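Local coordinates for putative calcium-regulated periplasmic protein (Bacteroides thetaiotaomicron, PDB 3DB7), which binds calcium ions through glutamate side chains and is probably a calcium-regulated protein of the periplasm, with a PepSY-like fold, at residues P78-K83 and L118-I123; Q19-H24 and V46-G51; T87-A92 and T112-D117; Q23-S28 and V65-T70. All blocks are in the same frame, centred on the assembly; numbering follows the deposited sequence. Where two conformers were deposited one is given.

Contact 1: P78-K83 and L118-I123; sequences PAAIQK and LKFNLI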
loop_
_atom_site.group_PDB
_atom_site.type_symbol
_atom_site.label_atom_id
_atom_site.label_comp_id
_atom_site.label_asym_id
_atom_site.label_seq_id
_atom_site.Cartn_x
_atom_site.Cartn_y
_atom_site.Cartn_z
ATOM N N PRO A 78 12.354 1.000 11.548
ATOM C CA PRO A 78 12.485 1.883 12.713
ATOM C C PRO A 78 12.181 1.132 14.004
ATOM O O PRO A 78 11.278 0.302 14.047
ATOM C CB PRO A 78 11.459 2.995 12.445
ATOM C CG PRO A 78 11.285 3.013 10.924
ATOM C CD PRO A 78 11.538 1.601 10.459
ATOM N N ALA A 79 12.962 1.433 15.044
ATOM C CA ALA A 79 12.850 0.671 16.273
ATOM C C ALA A 79 11.446 0.650 16.824
ATOM O O ALA A 79 10.978 -0.371 17.328
ATOM C CB ALA A 79 13.840 1.227 17.346
ATOM N N ALA A 80 10.733 1.760 16.743
ATOM C CA ALA A 80 9.402 1.796 17.349
ATOM C C ALA A 80 8.455 0.879 16.579
ATOM O O ALA A 80 7.584 0.228 17.141
ATOM C CB ALA A 80 8.792 3.217 17.354
ATOM N N ILE A 81 8.685 0.759 15.272
ATOM C CA ILE A 81 7.815 -0.111 14.449
ATOM C C ILE A 81 8.172 -1.593 14.735
ATOM O O ILE A 81 7.318 -2.449 14.911
ATOM C CB ILE A 81 7.940 0.216 12.974
ATOM C CG1 ILE A 81 7.314 1.595 12.715
ATOM C CG2 ILE A 81 7.300 -0.862 12.089
ATOM C CD1 ILE A 81 7.447 2.150 11.250
ATOM N N GLN A 82 9.466 -1.876 14.866
ATOM C CA GLN A 82 9.939 -3.236 15.161
ATOM C C GLN A 82 9.401 -3.712 16.510
ATOM O O GLN A 82 8.979 -4.848 16.697
ATOM C CB GLN A 82 11.457 -3.267 15.095
ATOM C CG GLN A 82 12.067 -4.576 15.532
ATOM C CD GLN A 82 11.778 -5.756 14.621
ATOM O OE1 GLN A 82 10.989 -5.659 13.653
ATOM N NE2 GLN A 82 12.395 -6.897 14.938
ATOM N N LYS A 83 9.349 -2.791 17.475
ATOM C CA LYS A 83 8.823 -3.123 18.772
ATOM C C LYS A 83 7.336 -3.369 18.689
ATOM O O LYS A 83 6.880 -4.328 19.268
ATOM C CB LYS A 83 9.110 -2.060 19.832
ATOM C CG LYS A 83 8.587 -2.435 21.198
ATOM C CD LYS A 83 9.078 -1.563 22.293
ATOM C CE LYS A 83 8.403 -1.870 23.577
ATOM N NZ LYS A 83 8.914 -1.025 24.753
ATOM N N LEU A 118 5.057 9.476 10.669
ATOM C CA LEU A 118 6.515 9.588 10.684
ATOM C C LEU A 118 7.061 9.695 12.101
ATOM O O LEU A 118 8.300 9.625 12.299
ATOM C CB LEU A 118 7.003 10.727 9.750
ATOM C CG LEU A 118 6.795 10.486 8.246
ATOM C CD1 LEU A 118 7.526 11.568 7.397
ATOM C CD2 LEU A 118 7.235 9.118 7.835
ATOM N N LYS A 119 6.174 9.879 13.072
ATOM C CA LYS A 119 6.565 9.823 14.469
ATOM C C LYS A 119 6.237 8.460 15.079
ATOM O O LYS A 119 6.251 8.285 16.283
ATOM C CB LYS A 119 5.916 10.966 15.257
ATOM C CG LYS A 119 6.366 12.341 14.767
ATOM C CD LYS A 119 5.442 13.435 15.253
ATOM C CE LYS A 119 5.742 14.793 14.593
ATOM N NZ LYS A 119 4.535 15.666 14.650
ATOM N N PHE A 120 5.906 7.528 14.194
ATOM C CA PHE A 120 5.711 6.104 14.548
ATOM C C PHE A 120 4.464 5.852 15.364
ATOM O O PHE A 120 4.332 4.818 16.032
ATOM C CB PHE A 120 6.962 5.456 15.217
ATOM C CG PHE A 120 8.234 5.888 14.615
ATOM C CD1 PHE A 120 8.558 5.544 13.338
ATOM C CD2 PHE A 120 9.082 6.704 15.333
ATOM C CE1 PHE A 120 9.764 6.029 12.766
ATOM C CE2 PHE A 120 10.275 7.149 14.774
ATOM C CZ PHE A 120 10.607 6.796 13.509
ATOM N N ASN A 121 3.513 6.762 15.243
ATOM C CA ASN A 121 2.168 6.517 15.805
ATOM C C ASN A 121 1.346 5.677 14.819
ATOM O O ASN A 121 1.370 5.903 13.629
ATOM C CB ASN A 121 1.430 7.792 16.061
ATOM C CG ASN A 121 2.170 8.675 17.037
ATOM O OD1 ASN A 121 2.423 8.277 18.147
ATOM N ND2 ASN A 121 2.540 9.878 16.599
ATOM N N LEU A 122 0.685 4.657 15.339
ATOM C CA LEU A 122 -0.162 3.820 14.520
ATOM C C LEU A 122 -1.318 4.604 13.959
ATOM O O LEU A 122 -2.001 5.303 14.698
ATOM C CB LEU A 122 -0.719 2.678 15.378
ATOM C CG LEU A 122 -1.506 1.615 14.629
ATOM C CD1 LEU A 122 -0.543 0.716 13.762
ATOM C CD2 LEU A 122 -2.321 0.732 15.585
ATOM N N ILE A 123 -1.540 4.488 12.655
ATOM C CA ILE A 123 -2.687 5.161 12.022
ATOM C C ILE A 123 -3.578 4.241 11.197
ATOM O O ILE A 123 -4.626 4.684 10.717
ATOM C CB ILE A 123 -2.222 6.368 11.175
ATOM C CG1 ILE A 123 -1.288 5.964 10.028
ATOM C CG2 ILE A 123 -1.603 7.491 12.137
ATOM C CD1 ILE A 123 -0.936 7.109 9.080
#
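F120 is the bump of this contact, and P78, A80 and I81 form the hollow that receives it. A80 and I81 belong to the first turn of helix 79-88, and P78 is its N-cap residue. P78 CB lies 3.5 Å from F120 CE1, and P78 CG also touches that atom, so the proline lies along the CD1-CE1-CZ side of the ring. P78 and F120 cross at about a right angle. A80 sits against the root of the phenylalanine: its CB is 3.6 Å from F120 CB and also touches CG and CD2. I81 closes the hollow from deeper in the fold. CG1 beside the backbone N (chi1 -69°) and an extended end carry CD1 to 4.1 Å from F120 CD1, although CB itself does not aim at the ring. The ring lies between the three helix-side residues, which meet it obliquely, and L118 O on the other side, 3.8 Å above the plane and over its centre. F120 has a positive phi of 71° in the connection between strands 113-117 and 122-126. The contact is apolar throughout and partly buried. It joins the start of helix 79-88 to the connection before strand 122-126, outermost in this chain; N121 and L122 beside it pack on L40 and D38 of the second subunit. I81 continues inward onto V106 of strand 103-108 and F116 of strand 113-117, while P78 rests on Y104.

Contact 2: Q19-H24 and V46-G51; sequences QFIKQH and VIFTNG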
loop_
_atom_site.group_PDB
_atom_site.type_symbol
_atom_site.label_atom_id
_atom_site.label_comp_id
_atom_site.label_asym_id
_atom_site.label_seq_id
_atom_site.Cartn_x
_atom_site.Cartn_y
_atom_site.Cartn_z
ATOM N N GLN A 19 25.147 2.117 -1.644
ATOM C CA GLN A 19 25.574 1.858 -0.262
ATOM C C GLN A 19 24.529 1.045 0.501
ATOM O O GLN A 19 24.864 0.143 1.246
ATOM C CB GLN A 19 25.853 3.171 0.469
ATOM C CG GLN A 19 27.144 3.915 -0.005
ATOM C CD GLN A 19 27.126 5.416 0.253
ATOM O OE1 GLN A 19 27.877 6.171 -0.385
ATOM N NE2 GLN A 19 26.260 5.858 1.150
ATOM N N PHE A 20 23.268 1.333 0.255
ATOM C CA PHE A 20 22.197 0.631 0.938
ATOM C C PHE A 20 22.213 -0.853 0.596
ATOM O O PHE A 20 22.034 -1.717 1.441
ATOM C CB PHE A 20 20.865 1.275 0.577
ATOM C CG PHE A 20 19.675 0.725 1.337
ATOM C CD1 PHE A 20 19.315 1.279 2.525
ATOM C CD2 PHE A 20 18.896 -0.272 0.810
ATOM C CE1 PHE A 20 18.191 0.810 3.204
ATOM C CE2 PHE A 20 17.743 -0.717 1.515
ATOM C CZ PHE A 20 17.437 -0.151 2.701
ATOM N N ILE A 21 22.402 -1.156 -0.682
ATOM C CA ILE A 21 22.456 -2.546 -1.178
ATOM C C ILE A 21 23.606 -3.305 -0.518
ATOM O O ILE A 21 23.463 -4.405 -0.056
ATOM C CB ILE A 21 22.583 -2.536 -2.760
ATOM C CG1 ILE A 21 21.282 -1.984 -3.387
ATOM C CG2 ILE A 21 22.930 -3.943 -3.319
ATOM C CD1 ILE A 21 21.494 -1.619 -4.796
ATOM N N LYS A 22 24.756 -2.658 -0.480
ATOM C CA LYS A 22 25.927 -3.272 0.127
ATOM C C LYS A 22 25.717 -3.464 1.617
ATOM O O LYS A 22 26.095 -4.505 2.169
ATOM C CB LYS A 22 27.181 -2.468 -0.203
ATOM C CG LYS A 22 27.547 -2.720 -1.656
ATOM C CD LYS A 22 28.581 -1.812 -2.236
ATOM C CE LYS A 22 29.032 -2.370 -3.591
ATOM N NZ LYS A 22 29.722 -3.697 -3.474
ATOM N N GLN A 23 25.082 -2.491 2.249
ATOM C CA GLN A 23 24.867 -2.537 3.701
ATOM C C GLN A 23 23.952 -3.676 4.081
ATOM O O GLN A 23 24.229 -4.454 5.023
ATOM C CB GLN A 23 24.296 -1.238 4.220
ATOM C CG GLN A 23 24.098 -1.221 5.747
ATOM C CD GLN A 23 25.390 -1.470 6.484
ATOM O OE1 GLN A 23 26.444 -0.962 6.088
ATOM N NE2 GLN A 23 25.329 -2.293 7.542
ATOM N N HIS A 24 22.834 -3.787 3.373
ATOM C CA HIS A 24 21.740 -4.663 3.858
ATOM C C HIS A 24 21.493 -5.887 3.033
ATOM O O HIS A 24 20.802 -6.801 3.504
ATOM C CB HIS A 24 20.425 -3.912 3.933
ATOM C CG HIS A 24 20.474 -2.730 4.831
ATOM N ND1 HIS A 24 20.574 -2.837 6.200
ATOM C CD2 HIS A 24 20.467 -1.405 4.542
ATOM C CE1 HIS A 24 20.668 -1.618 6.717
ATOM N NE2 HIS A 24 20.551 -0.726 5.733
ATOM N N VAL A 46 15.913 -2.271 -7.928
ATOM C CA VAL A 46 16.841 -3.404 -8.028
ATOM C C VAL A 46 16.147 -4.656 -7.563
ATOM O O VAL A 46 15.577 -4.666 -6.484
ATOM C CB VAL A 46 18.158 -3.114 -7.225
ATOM C CG1 VAL A 46 17.904 -3.005 -5.702
ATOM C CG2 VAL A 46 19.268 -4.144 -7.539
ATOM N N ILE A 47 16.134 -5.694 -8.410
ATOM C CA ILE A 47 15.531 -6.986 -8.102
ATOM C C ILE A 47 16.680 -7.967 -7.905
ATOM O O ILE A 47 17.620 -8.037 -8.710
ATOM C CB ILE A 47 14.576 -7.498 -9.243
ATOM C CG1 ILE A 47 13.527 -6.441 -9.581
ATOM C CG2 ILE A 47 13.953 -8.848 -8.858
ATOM C CD1 ILE A 47 14.069 -5.283 -10.327
ATOM N N PHE A 48 16.599 -8.769 -6.854
ATOM C CA PHE A 48 17.638 -9.732 -6.520
ATOM C C PHE A 48 17.247 -11.089 -7.109
ATOM O O PHE A 48 16.088 -11.289 -7.516
ATOM C CB PHE A 48 17.770 -9.787 -5.015
ATOM C CG PHE A 48 18.271 -8.515 -4.426
ATOM C CD1 PHE A 48 19.618 -8.130 -4.568
ATOM C CD2 PHE A 48 17.415 -7.685 -3.714
ATOM C CE1 PHE A 48 20.073 -6.937 -4.013
ATOM C CE2 PHE A 48 17.908 -6.495 -3.144
ATOM C CZ PHE A 48 19.200 -6.113 -3.311
ATOM N N THR A 49 18.206 -11.996 -7.178
ATOM C CA THR A 49 17.948 -13.284 -7.822
ATOM C C THR A 49 16.947 -14.149 -7.039
ATOM O O THR A 49 16.438 -15.137 -7.561
ATOM C CB THR A 49 19.267 -14.039 -8.021
ATOM O OG1 THR A 49 19.915 -14.207 -6.750
ATOM C CG2 THR A 49 20.190 -13.293 -9.004
ATOM N N ASN A 50 16.689 -13.799 -5.790
ATOM C CA ASN A 50 15.657 -14.453 -4.999
ATOM C C ASN A 50 14.281 -13.820 -5.119
ATOM O O ASN A 50 13.344 -14.248 -4.430
ATOM C CB ASN A 50 16.018 -14.563 -3.504
ATOM C CG ASN A 50 16.177 -13.224 -2.848
ATOM O OD1 ASN A 50 15.838 -12.184 -3.430
ATOM N ND2 ASN A 50 16.712 -13.242 -1.608
ATOM N N GLY A 51 14.150 -12.808 -5.981
ATOM C CA GLY A 51 12.862 -12.161 -6.221
ATOM C C GLY A 51 12.566 -10.960 -5.341
ATOM O O GLY A 51 11.626 -10.228 -5.571
#
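I21 is the residue of helix 15-24 that meets the strand, touching both V46 and F48. Just before it, F20 turns to another neighbour: its ring meets that of W62, and one of its faces carries H24 CD2. I21 points toward the strand and splits into two branches. CD1 ends the longer branch and, in the conformer given, meets V46 CG1 at 4.0 Å, the two side chains reaching tip to tip; V46 was modelled in two. CG1 of I21 lies beside the backbone N (chi1 -67°), which leaves CG2 anti to it. CG2 comes to the edge of the F48 ring, near its plane, 4.2 Å from CE1. This is a helix laid across one face of an antiparallel sheet, consistent with a PepSY-like fold, and V46 and F48 are alternate residues of strand 41-48 that both point at the helix. The strand ends just after F48 in a type I beta turn from F48 to G51, closed by G51 N to F48 O. V46 and I21 both extend onto F56 of strand 53-56. F48 is covered further by F25, whose ring stacks with it. At the end of the helix, Q23 CG lies 3.5 Å above one face of the H24 ring, over its centre.

Contact 3: T87-A92 and T112-D117; sequences TNYPDA and TELKFD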
loop_
_atom_site.group_PDB
_atom_site.type_symbol
_atom_site.label_atom_id
_atom_site.label_comp_id
_atom_site.label_asym_id
_atom_site.label_seq_id
_atom_site.Cartn_x
_atom_site.Cartn_y
_atom_site.Cartn_z
ATOM N N THR A 87 5.922 -7.133 19.492
ATOM C CA THR A 87 4.997 -7.215 20.641
ATOM C C THR A 87 3.667 -7.822 20.230
ATOM O O THR A 87 3.171 -8.753 20.868
ATOM C CB THR A 87 4.722 -5.826 21.226
ATOM O OG1 THR A 87 5.954 -5.258 21.699
ATOM C CG2 THR A 87 3.659 -5.902 22.379
ATOM N N ASN A 88 3.058 -7.305 19.181
ATOM C CA ASN A 88 1.657 -7.606 18.884
ATOM C C ASN A 88 1.459 -8.706 17.873
ATOM O O ASN A 88 0.362 -9.297 17.789
ATOM C CB ASN A 88 0.959 -6.323 18.394
ATOM C CG ASN A 88 0.875 -5.305 19.486
ATOM O OD1 ASN A 88 0.204 -5.569 20.487
ATOM N ND2 ASN A 88 1.614 -4.188 19.376
ATOM N N TYR A 89 2.505 -8.988 17.094
ATOM C CA TYR A 89 2.517 -10.035 16.080
ATOM C C TYR A 89 3.800 -10.839 16.178
ATOM O O TYR A 89 4.619 -10.853 15.258
ATOM C CB TYR A 89 2.306 -9.469 14.663
ATOM C CG TYR A 89 1.118 -8.581 14.559
ATOM C CD1 TYR A 89 -0.121 -9.099 14.270
ATOM C CD2 TYR A 89 1.221 -7.226 14.759
ATOM C CE1 TYR A 89 -1.243 -8.287 14.156
ATOM C CE2 TYR A 89 0.133 -6.402 14.683
ATOM C CZ TYR A 89 -1.127 -6.933 14.378
ATOM O OH TYR A 89 -2.217 -6.078 14.321
ATOM N N PRO A 90 3.976 -11.501 17.333
ATOM C CA PRO A 90 5.265 -12.171 17.594
ATOM C C PRO A 90 5.665 -13.321 16.666
ATOM O O PRO A 90 6.846 -13.704 16.626
ATOM C CB PRO A 90 5.116 -12.662 19.019
ATOM C CG PRO A 90 3.635 -12.841 19.182
ATOM C CD PRO A 90 3.024 -11.698 18.438
ATOM N N ASP A 91 4.699 -13.829 15.929
ATOM C CA ASP A 91 4.923 -14.941 15.000
ATOM C C ASP A 91 5.076 -14.485 13.558
ATOM O O ASP A 91 5.296 -15.310 12.654
ATOM C CB ASP A 91 3.818 -15.980 15.119
ATOM C CG ASP A 91 3.801 -16.635 16.491
ATOM O OD1 ASP A 91 4.807 -17.297 16.818
ATOM O OD2 ASP A 91 2.803 -16.492 17.190
ATOM N N ALA A 92 5.017 -13.178 13.347
ATOM C CA ALA A 92 5.074 -12.619 11.985
ATOM C C ALA A 92 6.445 -12.061 11.654
ATOM O O ALA A 92 7.156 -11.596 12.490
ATOM C CB ALA A 92 3.999 -11.563 11.809
ATOM N N THR A 112 -1.434 -9.066 7.553
ATOM C CA THR A 112 -1.791 -7.758 8.170
ATOM C C THR A 112 -0.919 -6.663 7.602
ATOM O O THR A 112 0.285 -6.845 7.352
ATOM C CB THR A 112 -1.583 -7.822 9.635
ATOM O OG1 THR A 112 -2.475 -8.787 10.222
ATOM C CG2 THR A 112 -1.829 -6.499 10.334
ATOM N N GLU A 113 -1.516 -5.500 7.397
ATOM C CA GLU A 113 -0.795 -4.324 6.949
ATOM C C GLU A 113 -1.000 -3.229 8.010
ATOM O O GLU A 113 -2.124 -3.020 8.456
ATOM C CB GLU A 113 -1.323 -3.808 5.611
ATOM C CG GLU A 113 -1.246 -4.828 4.497
ATOM C CD GLU A 113 -1.684 -4.259 3.122
ATOM O OE1 GLU A 113 -1.831 -3.018 2.980
ATOM O OE2 GLU A 113 -1.823 -5.066 2.177
ATOM N N LEU A 114 0.104 -2.618 8.418
ATOM C CA LEU A 114 0.080 -1.571 9.414
ATOM C C LEU A 114 0.594 -0.299 8.798
ATOM O O LEU A 114 1.453 -0.352 7.930
ATOM C CB LEU A 114 1.030 -1.949 10.570
ATOM C CG LEU A 114 0.837 -3.311 11.247
ATOM C CD1 LEU A 114 1.965 -3.546 12.228
ATOM C CD2 LEU A 114 -0.534 -3.404 11.888
ATOM N N LYS A 115 0.050 0.820 9.200
ATOM C CA LYS A 115 0.573 2.130 8.793
ATOM C C LYS A 115 0.874 2.924 10.028
ATOM O O LYS A 115 0.125 2.906 11.006
ATOM C CB LYS A 115 -0.454 2.848 7.926
ATOM C CG LYS A 115 -0.622 2.211 6.558
ATOM C CD LYS A 115 -1.703 2.901 5.679
ATOM C CE LYS A 115 -1.340 4.277 5.351
ATOM N NZ LYS A 115 -2.405 4.940 4.427
ATOM N N PHE A 116 1.961 3.675 9.940
ATOM C CA PHE A 116 2.438 4.537 11.041
ATOM C C PHE A 116 2.711 5.927 10.456
ATOM O O PHE A 116 3.221 6.047 9.313
ATOM C CB PHE A 116 3.720 4.004 11.651
ATOM C CG PHE A 116 3.588 2.645 12.209
ATOM C CD1 PHE A 116 3.698 1.520 11.389
ATOM C CD2 PHE A 116 3.376 2.464 13.574
ATOM C CE1 PHE A 116 3.576 0.246 11.927
ATOM C CE2 PHE A 116 3.284 1.200 14.105
ATOM C CZ PHE A 116 3.377 0.099 13.295
ATOM N N ASP A 117 2.485 6.970 11.230
ATOM C CA ASP A 117 2.966 8.282 10.817
ATOM C C ASP A 117 4.480 8.340 11.033
ATOM O O ASP A 117 5.123 7.375 11.467
ATOM C CB ASP A 117 2.155 9.423 11.498
ATOM C CG ASP A 117 2.448 9.579 12.989
ATOM O OD1 ASP A 117 3.438 9.000 13.492
ATOM O OD2 ASP A 117 1.635 10.284 13.671
#
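The Y89 ring is the flat group of this contact, and T112 and L114 both reach it obliquely near its hydroxyl end. T112 CG2 lies 4.0 Å from Y89 OH and also touches CZ. L114 CD2 lies 4.0 Å from Y89 OH as well. The setting is the turn after a helix that packs on an antiparallel sheet, consistent with a PepSY-like fold. Y89 is the first residue to leave helical backbone angles after helix 79-88. It starts a type I beta turn that ends at A92, with A92 N bonded to Y89 O. Its bond to CB points toward strand 113-117, and with CG beside the backbone N (chi1 -51°) the hydroxyl end reaches T112 and L114. T112 stands just before strand 113-117, and L114 is within it. The two lie on the same side of the strand, as alternate residues do, and both point toward the tyrosine. Their approaches differ. T112 crosses Y89 at about a right angle, whereas L114 and Y89 slide past each other in opposite directions. The T112 methyl is placed for this contact by standing anti to the backbone N, while its hydroxyl OG1 is engaged with N127 OD1. I125 of strand 122-126 and L108 of strand 103-108 add to the apolar surroundings of the ring, and L114 packs on Y84 and V85 of the helix. Both methyls of L114 touch the same ring carbon, CD1 and CD2 each lying 4.2 Å from Y89 CE2.

Contact 4: Q23-S28 and V65-T70; sequences QHFSDS and VDCKHT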
loop_
_atom_site.group_PDB
_atom_site.type_symbol
_atom_site.label_atom_id
_atom_site.label_comp_id
_atom_site.label_asym_id
_atom_site.label_seq_id
_atom_site.Cartn_x
_atom_site.Cartn_y
_atom_site.Cartn_z
ATOM N N GLN A 23 25.082 -2.491 2.249
ATOM C CA GLN A 23 24.867 -2.537 3.701
ATOM C C GLN A 23 23.952 -3.676 4.081
ATOM O O GLN A 23 24.229 -4.454 5.023
ATOM C CB GLN A 23 24.296 -1.238 4.220
ATOM C CG GLN A 23 24.098 -1.221 5.747
ATOM C CD GLN A 23 25.390 -1.470 6.484
ATOM O OE1 GLN A 23 26.444 -0.962 6.088
ATOM N NE2 GLN A 23 25.329 -2.293 7.542
ATOM N N HIS A 24 22.834 -3.787 3.373
ATOM C CA HIS A 24 21.740 -4.663 3.858
ATOM C C HIS A 24 21.493 -5.887 3.033
ATOM O O HIS A 24 20.802 -6.801 3.504
ATOM C CB HIS A 24 20.425 -3.912 3.933
ATOM C CG HIS A 24 20.474 -2.730 4.831
ATOM N ND1 HIS A 24 20.574 -2.837 6.200
ATOM C CD2 HIS A 24 20.467 -1.405 4.542
ATOM C CE1 HIS A 24 20.668 -1.618 6.717
ATOM N NE2 HIS A 24 20.551 -0.726 5.733
ATOM N N PHE A 25 22.073 -5.938 1.842
ATOM C CA PHE A 25 21.821 -7.054 0.920
ATOM C C PHE A 25 23.114 -7.679 0.397
ATOM O O PHE A 25 23.199 -8.155 -0.748
ATOM C CB PHE A 25 20.917 -6.558 -0.205
ATOM C CG PHE A 25 19.534 -6.259 0.276
ATOM C CD1 PHE A 25 18.597 -7.278 0.330
ATOM C CD2 PHE A 25 19.174 -4.998 0.689
ATOM C CE1 PHE A 25 17.317 -7.030 0.788
ATOM C CE2 PHE A 25 17.907 -4.773 1.168
ATOM C CZ PHE A 25 16.987 -5.778 1.214
ATOM N N SER A 26 24.117 -7.701 1.277
ATOM C CA SER A 26 25.462 -8.140 0.896
ATOM C C SER A 26 25.440 -9.599 0.431
ATOM O O SER A 26 26.261 -9.974 -0.415
ATOM C CB SER A 26 26.485 -7.969 2.060
ATOM O OG SER A 26 26.042 -8.600 3.251
ATOM N N ASP A 27 24.455 -10.358 0.903
ATOM C CA ASP A 27 24.404 -11.815 0.699
ATOM C C ASP A 27 23.496 -12.160 -0.447
ATOM O O ASP A 27 23.274 -13.339 -0.745
ATOM C CB ASP A 27 23.879 -12.542 1.944
ATOM N N SER A 28 22.945 -11.130 -1.076
ATOM C CA SER A 28 21.999 -11.345 -2.186
ATOM C C SER A 28 22.735 -11.014 -3.471
ATOM O O SER A 28 23.785 -10.388 -3.446
ATOM C CB SER A 28 20.753 -10.473 -2.012
ATOM O OG SER A 28 19.973 -10.826 -0.875
ATOM N N VAL A 65 11.056 -1.586 0.347
ATOM C CA VAL A 65 11.861 -2.784 0.488
ATOM C C VAL A 65 10.897 -3.953 0.546
ATOM O O VAL A 65 10.172 -4.117 1.538
ATOM C CB VAL A 65 12.732 -2.736 1.764
ATOM C CG1 VAL A 65 13.503 -4.053 1.910
ATOM C CG2 VAL A 65 13.667 -1.531 1.723
ATOM N N ASP A 66 10.833 -4.736 -0.538
ATOM C CA ASP A 66 9.895 -5.861 -0.645
ATOM C C ASP A 66 10.675 -7.148 -0.583
ATOM O O ASP A 66 11.318 -7.579 -1.571
ATOM C CB ASP A 66 9.099 -5.788 -1.954
ATOM C CG ASP A 66 8.073 -6.876 -2.069
ATOM O OD1 ASP A 66 8.136 -7.801 -1.229
ATOM O OD2 ASP A 66 7.208 -6.803 -2.987
ATOM N N CYS A 67 10.676 -7.730 0.600
ATOM C CA CYS A 67 11.374 -8.968 0.839
ATOM C C CYS A 67 10.395 -10.085 1.103
ATOM O O CYS A 67 10.612 -10.935 1.947
ATOM C CB CYS A 67 12.347 -8.797 2.004
ATOM S SG CYS A 67 13.776 -7.768 1.621
ATOM N N LYS A 68 9.383 -10.166 0.261
ATOM C CA LYS A 68 8.350 -11.190 0.476
ATOM C C LYS A 68 8.885 -12.606 0.340
ATOM O O LYS A 68 8.220 -13.550 0.805
ATOM C CB LYS A 68 7.150 -10.989 -0.423
ATOM C CG LYS A 68 7.474 -11.205 -1.841
ATOM C CD LYS A 68 6.201 -10.857 -2.674
ATOM C CE LYS A 68 6.534 -10.624 -4.114
ATOM N NZ LYS A 68 7.073 -9.254 -4.336
ATOM N N HIS A 69 10.078 -12.782 -0.232
ATOM C CA HIS A 69 10.646 -14.130 -0.397
ATOM C C HIS A 69 11.524 -14.554 0.770
ATOM O O HIS A 69 11.879 -15.742 0.927
ATOM C CB HIS A 69 11.376 -14.271 -1.754
ATOM C CG HIS A 69 10.474 -14.080 -2.940
ATOM N ND1 HIS A 69 10.303 -12.867 -3.574
ATOM C CD2 HIS A 69 9.680 -14.961 -3.587
ATOM C CE1 HIS A 69 9.436 -13.010 -4.566
ATOM N NE2 HIS A 69 9.056 -14.270 -4.599
ATOM N N THR A 70 11.867 -13.589 1.602
ATOM C CA THR A 70 12.581 -13.842 2.850
ATOM C C THR A 70 11.932 -12.992 3.949
ATOM O O THR A 70 10.807 -13.291 4.378
ATOM C CB THR A 70 14.071 -13.615 2.698
ATOM O OG1 THR A 70 14.332 -12.282 2.281
ATOM C CG2 THR A 70 14.649 -14.615 1.663
#
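F25 is the first residue to leave helical backbone angles after helix 15-24 and faces C67, just past strand 62-66; each begins a type I beta turn, F25 to S28 and C67 to T70. The two turns bring their leading side chains together. C67 SG lies at the edge of the F25 ring, in its plane, 3.7 Å from CE1. The sulfur is 4.9 Å from the ring centroid and 89° off the ring normal, so this is a sulfur-aromatic contact at the edge. V65 joins from the strand: its CG1, anti to the backbone N (chi1 177°), comes 3.9 Å from F25 CZ, also near the ring plane. V65 and C67 are alternate residues, both pointing toward F25, while D66 between them points away. This is the face of the antiparallel sheet on which helix 15-24 packs, consistent with a PepSY-like fold. The F25 ring also touches F20 of that helix and P73 of a loop. S28 OG lies at its edge, in plane. On the far side of the strand, D66 is bonded to the turn that follows. Its OD1 accepts a bent bond from K68 N at 3.1 Å, an Asx turn, and is met nearly along the C-O axis. Its OD2 forms a salt bridge with K68 NZ at 2.8 Å, the amine standing above the carboxylate plane, 46° out of it. Further along, T70 OG1 is hydrogen-bonded to N52 ND2.

Overall arrangement
The four contacts form two pairs, one for each helix packed on the sheet. Contacts 2 and 4 share Q23 and H24, use helix 15-24 and touch, with centres about 5 Å apart. Contacts 1 and 3 both use helix 79-88, contact 1 at its start and contact 3 at its end. They are joined by a probable hydrogen bond from I123 N to K115 O, between neighbouring strands. Contacts 1 and 2 have centres about 24 Å apart. Contacts 2 and 4 lie about 10 and 9 Å from the chain's centre and join wholly buried side chains. Contacts 1 and 3 lie about 16 Å out and use partly exposed rings, F120 and Y89.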